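Beta-methylmalyl-CoA dehydratase (Chloroflexus aurantiacus, PDB 4E3E) catalyses the reversible dehydration of (2R,3S)-beta-methylmalyl-CoA to mesaconyl-CoA, a step of the glyoxylate assimilation cycle. Local coordinates at residues A34-L39 against I253-R258; A53-L58 against A182-L187. One frame throughout, in Å; residues are numbered along the deposited sequence.

Interaction 1. Residues A34-L39 against I253-R258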
loop_
_atom_site.group_PDB
_atom_site.type_symbol
_atom_site.label_atom_id
_atom_site.label_comp_id
_atom_site.label_asym_id
_atom_site.label_seq_id
_atom_site.Cartn_x
_atom_site.Cartn_y
_atom_site.Cartn_z
ATOM N N ALA A 34 -4.219 5.420 -5.155
ATOM C CA ALA A 34 -2.859 5.606 -4.693
ATOM C C ALA A 34 -2.115 4.272 -4.649
ATOM O O ALA A 34 -0.945 4.210 -5.025
ATOM C CB ALA A 34 -2.831 6.285 -3.322
ATOM N N LEU A 35 -2.799 3.209 -4.207
ATOM C CA LEU A 35 -2.204 1.889 -4.181
ATOM C C LEU A 35 -1.781 1.416 -5.573
ATOM O O LEU A 35 -0.675 0.876 -5.745
ATOM C CB LEU A 35 -3.175 0.875 -3.552
ATOM C CG LEU A 35 -2.959 0.621 -2.065
ATOM C CD1 LEU A 35 -4.150 -0.140 -1.535
ATOM C CD2 LEU A 35 -1.684 -0.178 -1.814
ATOM N N TYR A 36 -2.672 1.588 -6.545
ATOM C CA TYR A 36 -2.408 1.232 -7.948
ATOM C C TYR A 36 -1.177 2.003 -8.471
ATOM O O TYR A 36 -0.272 1.420 -9.079
ATOM C CB TYR A 36 -3.662 1.502 -8.816
ATOM C CG TYR A 36 -3.525 0.954 -10.225
ATOM C CD1 TYR A 36 -3.779 -0.396 -10.491
ATOM C CD2 TYR A 36 -3.087 1.770 -11.282
ATOM C CE1 TYR A 36 -3.636 -0.913 -11.777
ATOM C CE2 TYR A 36 -2.929 1.261 -12.574
ATOM C CZ TYR A 36 -3.196 -0.086 -12.811
ATOM O OH TYR A 36 -3.036 -0.625 -14.064
ATOM N N THR A 37 -1.125 3.311 -8.210
ATOM C CA THR A 37 0.086 4.094 -8.525
ATOM C C THR A 37 1.354 3.484 -7.883
ATOM O O THR A 37 2.393 3.385 -8.537
ATOM C CB THR A 37 -0.064 5.538 -8.107
ATOM O OG1 THR A 37 -1.210 6.067 -8.775
ATOM C CG2 THR A 37 1.189 6.369 -8.464
ATOM N N SER A 38 1.255 3.069 -6.619
ATOM C CA SER A 38 2.416 2.622 -5.848
ATOM C C SER A 38 2.866 1.234 -6.282
ATOM O O SER A 38 3.976 0.785 -5.966
ATOM C CB SER A 38 2.082 2.623 -4.341
ATOM O OG SER A 38 1.239 1.521 -3.960
ATOM N N LEU A 39 1.988 0.539 -6.989
ATOM C CA LEU A 39 2.274 -0.825 -7.396
ATOM C C LEU A 39 2.802 -0.874 -8.838
ATOM O O LEU A 39 3.603 -1.756 -9.178
ATOM C CB LEU A 39 1.024 -1.694 -7.218
ATOM C CG LEU A 39 0.637 -2.020 -5.768
ATOM C CD1 LEU A 39 -0.829 -2.464 -5.774
ATOM C CD2 LEU A 39 1.561 -3.124 -5.243
ATOM N N ILE A 253 1.002 -8.280 -15.037
ATOM C CA ILE A 253 1.926 -8.058 -16.161
ATOM C C ILE A 253 1.381 -7.044 -17.158
ATOM O O ILE A 253 2.126 -6.198 -17.667
ATOM C CB ILE A 253 2.290 -9.387 -16.856
ATOM C CG1 ILE A 253 2.758 -10.396 -15.797
ATOM C CG2 ILE A 253 3.341 -9.183 -17.945
ATOM C CD1 ILE A 253 3.894 -9.899 -14.916
ATOM N N ILE A 254 0.080 -7.113 -17.422
ATOM C CA ILE A 254 -0.563 -6.132 -18.297
ATOM C C ILE A 254 -0.353 -4.723 -17.730
ATOM O O ILE A 254 0.001 -3.773 -18.458
ATOM C CB ILE A 254 -2.067 -6.432 -18.502
ATOM C CG1 ILE A 254 -2.264 -7.740 -19.286
ATOM C CG2 ILE A 254 -2.751 -5.287 -19.238
ATOM C CD1 ILE A 254 -3.678 -8.295 -19.263
ATOM N N SER A 255 -0.564 -4.589 -16.426
ATOM C CA SER A 255 -0.481 -3.281 -15.793
ATOM C C SER A 255 0.950 -2.722 -15.738
ATOM O O SER A 255 1.163 -1.512 -15.906
ATOM C CB SER A 255 -1.142 -3.330 -14.418
ATOM O OG SER A 255 -2.542 -3.091 -14.554
ATOM N N LEU A 256 1.928 -3.596 -15.529
ATOM C CA LEU A 256 3.307 -3.188 -15.622
ATOM C C LEU A 256 3.680 -2.733 -17.048
ATOM O O LEU A 256 4.313 -1.682 -17.224
ATOM C CB LEU A 256 4.243 -4.345 -15.177
ATOM C CG LEU A 256 4.294 -4.655 -13.658
ATOM C CD1 LEU A 256 5.007 -5.973 -13.392
ATOM C CD2 LEU A 256 4.977 -3.538 -12.864
ATOM N N ALA A 257 3.300 -3.531 -18.054
ATOM C CA ALA A 257 3.588 -3.210 -19.452
ATOM C C ALA A 257 3.011 -1.854 -19.820
ATOM O O ALA A 257 3.684 -1.033 -20.468
ATOM C CB ALA A 257 3.060 -4.298 -20.386
ATOM N N ARG A 258 1.771 -1.604 -19.403
ATOM C CA ARG A 258 1.143 -0.327 -19.680
ATOM C C ARG A 258 1.943 0.807 -19.026
ATOM O O ARG A 258 2.217 1.839 -19.669
ATOM C CB ARG A 258 -0.319 -0.344 -19.219
ATOM C CG ARG A 258 -1.031 1.015 -19.165
ATOM C CD ARG A 258 -1.248 1.727 -20.504
ATOM N NE ARG A 258 -2.138 2.882 -20.275
ATOM C CZ ARG A 258 -2.294 3.920 -21.091
ATOM N NH1 ARG A 258 -1.634 3.992 -22.258
ATOM N NH2 ARG A 258 -3.133 4.892 -20.741
HETATM O O HOH W 1 -0.476 0.329 -15.348
#

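Interaction 2. Residues A53-L58 against A182-L187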
loop_
_atom_site.group_PDB
_atom_site.type_symbol
_atom_site.label_atom_id
_atom_site.label_comp_id
_atom_site.label_asym_id
_atom_site.label_seq_id
_atom_site.Cartn_x
_atom_site.Cartn_y
_atom_site.Cartn_z
ATOM N N ALA A 53 -7.233 16.283 -15.796
ATOM C CA ALA A 53 -8.443 15.591 -16.242
ATOM C C ALA A 53 -9.599 16.567 -16.458
ATOM O O ALA A 53 -10.336 16.469 -17.464
ATOM C CB ALA A 53 -8.823 14.495 -15.266
ATOM N N GLN A 54 -9.734 17.539 -15.557
ATOM C CA GLN A 54 -10.794 18.549 -15.703
ATOM C C GLN A 54 -10.623 19.442 -16.924
ATOM O O GLN A 54 -11.612 19.858 -17.525
ATOM C CB GLN A 54 -10.930 19.393 -14.439
ATOM C CG GLN A 54 -11.573 18.611 -13.307
ATOM C CD GLN A 54 -11.453 19.299 -11.968
ATOM O OE1 GLN A 54 -10.632 20.196 -11.784
ATOM N NE2 GLN A 54 -12.264 18.865 -11.012
ATOM N N SER A 55 -9.375 19.724 -17.306
ATOM C CA SER A 55 -9.124 20.533 -18.502
ATOM C C SER A 55 -9.556 19.778 -19.768
ATOM O O SER A 55 -9.696 20.373 -20.837
ATOM C CB SER A 55 -7.656 20.928 -18.604
ATOM O OG SER A 55 -6.871 19.799 -18.981
ATOM N N LEU A 56 -9.758 18.469 -19.638
ATOM C CA LEU A 56 -10.261 17.656 -20.738
ATOM C C LEU A 56 -11.763 17.436 -20.630
ATOM O O LEU A 56 -12.343 16.699 -21.429
ATOM C CB LEU A 56 -9.525 16.317 -20.802
ATOM C CG LEU A 56 -8.001 16.434 -20.903
ATOM C CD1 LEU A 56 -7.372 15.052 -21.035
ATOM C CD2 LEU A 56 -7.564 17.352 -22.043
ATOM N N GLY A 57 -12.389 18.081 -19.648
ATOM C CA GLY A 57 -13.851 18.061 -19.518
ATOM C C GLY A 57 -14.379 16.943 -18.623
ATOM O O GLY A 57 -15.568 16.719 -18.574
ATOM N N LEU A 58 -13.499 16.236 -17.921
ATOM C CA LEU A 58 -13.913 15.204 -16.964
ATOM C C LEU A 58 -14.214 15.826 -15.604
ATOM O O LEU A 58 -13.779 16.953 -15.320
ATOM C CB LEU A 58 -12.808 14.134 -16.808
ATOM C CG LEU A 58 -12.564 13.266 -18.050
ATOM C CD1 LEU A 58 -11.450 12.266 -17.812
ATOM C CD2 LEU A 58 -13.833 12.547 -18.523
ATOM N N ALA A 182 -5.886 22.052 -28.444
ATOM C CA ALA A 182 -4.509 22.538 -28.412
ATOM C C ALA A 182 -4.349 23.664 -27.391
ATOM O O ALA A 182 -3.381 23.691 -26.627
ATOM C CB ALA A 182 -4.096 23.014 -29.794
ATOM N N ALA A 183 -5.324 24.568 -27.367
ATOM C CA ALA A 183 -5.313 25.733 -26.483
ATOM C C ALA A 183 -5.317 25.360 -25.000
ATOM O O ALA A 183 -5.129 26.214 -24.136
ATOM C CB ALA A 183 -6.495 26.640 -26.803
ATOM N N ASN A 184 -5.508 24.080 -24.715
ATOM C CA ASN A 184 -5.773 23.623 -23.363
ATOM C C ASN A 184 -5.053 22.316 -23.033
ATOM O O ASN A 184 -5.375 21.661 -22.034
ATOM C CB ASN A 184 -7.286 23.437 -23.198
ATOM C CG ASN A 184 -7.777 23.777 -21.804
ATOM O OD1 ASN A 184 -7.269 24.692 -21.153
ATOM N ND2 ASN A 184 -8.789 23.048 -21.347
ATOM N N TYR A 185 -4.088 21.930 -23.867
ATOM C CA TYR A 185 -3.360 20.665 -23.654
ATOM C C TYR A 185 -1.872 20.899 -23.406
ATOM O O TYR A 185 -1.125 21.226 -24.330
ATOM C CB TYR A 185 -3.561 19.708 -24.840
ATOM C CG TYR A 185 -3.122 18.295 -24.545
ATOM C CD1 TYR A 185 -3.960 17.420 -23.858
ATOM C CD2 TYR A 185 -1.868 17.829 -24.941
ATOM C CE1 TYR A 185 -3.565 16.127 -23.573
ATOM C CE2 TYR A 185 -1.464 16.531 -24.662
ATOM C CZ TYR A 185 -2.320 15.689 -23.973
ATOM O OH TYR A 185 -1.949 14.398 -23.687
ATOM N N ASN A 186 -1.446 20.731 -22.155
ATOM C CA ASN A 186 -0.057 20.950 -21.796
ATOM C C ASN A 186 0.809 19.735 -22.129
ATOM O O ASN A 186 0.783 18.729 -21.425
ATOM C CB ASN A 186 0.056 21.337 -20.316
ATOM C CG ASN A 186 1.443 21.798 -19.940
ATOM O OD1 ASN A 186 2.444 21.183 -20.305
ATOM N ND2 ASN A 186 1.512 22.883 -19.197
ATOM N N LEU A 187 1.574 19.845 -23.209
ATOM C CA LEU A 187 2.454 18.767 -23.666
ATOM C C LEU A 187 3.564 18.405 -22.672
ATOM O O LEU A 187 3.910 17.224 -22.508
ATOM C CB LEU A 187 3.076 19.124 -25.018
ATOM C CG LEU A 187 2.151 19.198 -26.231
ATOM C CD1 LEU A 187 2.883 19.858 -27.391
ATOM C CD2 LEU A 187 1.635 17.820 -26.627
#

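Interaction 1. Residues A34-L39 against I253-R258
Y36 and S255 meet hydroxyl to hydroxyl, a worked example of how two helices that barely touch can be joined by one buried polar bridge. The fold is of the hot-dog type, in which helices pack against a long antiparallel sheet; here helix 30-40 faces helix 250-265, whose residues I253 and I254 lie on strand 338-349. Y36 OH and S255 OG are 2.6 Å apart, a hydrogen bond in which either may donate. The serine oxygen sits at the ring edge, near its plane and on the CE1 side, and the angle CZ-OH...OG is about 125°, well suited to a phenol. A water probably adds a second link: it lies 3.0 Å from Y36 OH, displaced from the ring plane, and appears to donate to S255 O at a short 2.5 Å, tying the tyrosine to the serine's backbone as well. With CG anti to the backbone N (chi1 -171°), the ring extends from its helix far enough to bridge the gap. Beyond the polar bridge little touches: L256 CD2 comes within 4.3 Å of the carbonyl oxygen L39 O.

Farther out, S255 OG also bonds H70 NE2, so the serine couples Y36 to helix 65-80, while L66 and L67 touch the tyrosine. Its side chain also touches D64, a substrate-binding residue by similarity, which places the bridge beside the probable substrate site. A phenylalanine in place of Y36 would probably leave S255 OG without its partner on helix 30-40 and the water without one of its anchors. Elsewhere on that helix, L35 and S38 pack on a second subunit: S38 OG bonds Q220 NE2 of that subunit and turns back to its own helix, reaching L35 O at 2.7 Å, 23° out of the carbonyl plane.

Interaction 2. Residues A53-L58 against A182-L187
L56 and Y185 come together because both side chains lean into the gap between their segments: L56 CG stands anti to its carbonyl carbon, and Y185 extends its ring with CG anti to N (chi1 -166°). The leucine methyl CD2 then meets the ring at its edge, near the plane, 4.0 Å from Y185 CD1, and the two side chains cross obliquely. L269 touches both L56 and Y185, and L46 and Y178 add to the apolar surroundings of the leucine. On the tyrosine's own segment, L187 CD2 also lies at the ring edge, in plane, while the phenol OH makes a weak hydrogen bond to N267 ND2.

Nearer the surface the contact turns polar and looser. N184 ND2 lies 2.9 Å from S55 O, but the N-H...O angle of 116° makes this a weak hydrogen bond, and N184 is poorly ordered, so its grip is probably modest. ND2 also rests 3.6 Å from S55 CB. The serine hydroxyl is engaged elsewhere, bonding to F52 O in its own helix. A backbone hydrogen bond between L56 and T179 joins the helix end to the chain just ahead of 182-187, probably a firmer tie than the asparagine provides.

What presents S55 O and L56 here is the way helix 50-55 stops. G57 takes a positive phi of 92°, an angle that would press any side chain onto the carbonyl oxygen of L56. G57 N returns to Q54 O at 2.9 Å and L58 N to A53 O at 3.2 Å; A53 O also accepts from L56 N, the two donors arriving from opposite faces of its plane. Such a glycine-terminated helix end is the Schellman motif, here packed against the loop that leads to N186, the N-cap of helix 187-190.

Along the chain the segments come in the order 34-39, 53-58, 182-187 and 253-258, so the sequence that interaction 1 brings together encloses both halves of interaction 2. The two contacts do not touch: their centres are 24 Å apart and their nearest atoms about 10 Å. Interaction 1 is buried, its centre about 11 Å from that of the chain, where helices gather against the sheet; the centre of interaction 2 lies about 26 Å out, where a helix end meets a loop. The run P62-S65, substrate-binding by similarity, follows 53-58 closely and leads into helix 65-80, which packs on interaction 1. All three such runs thus fall in sequence between the two halves of interaction 2.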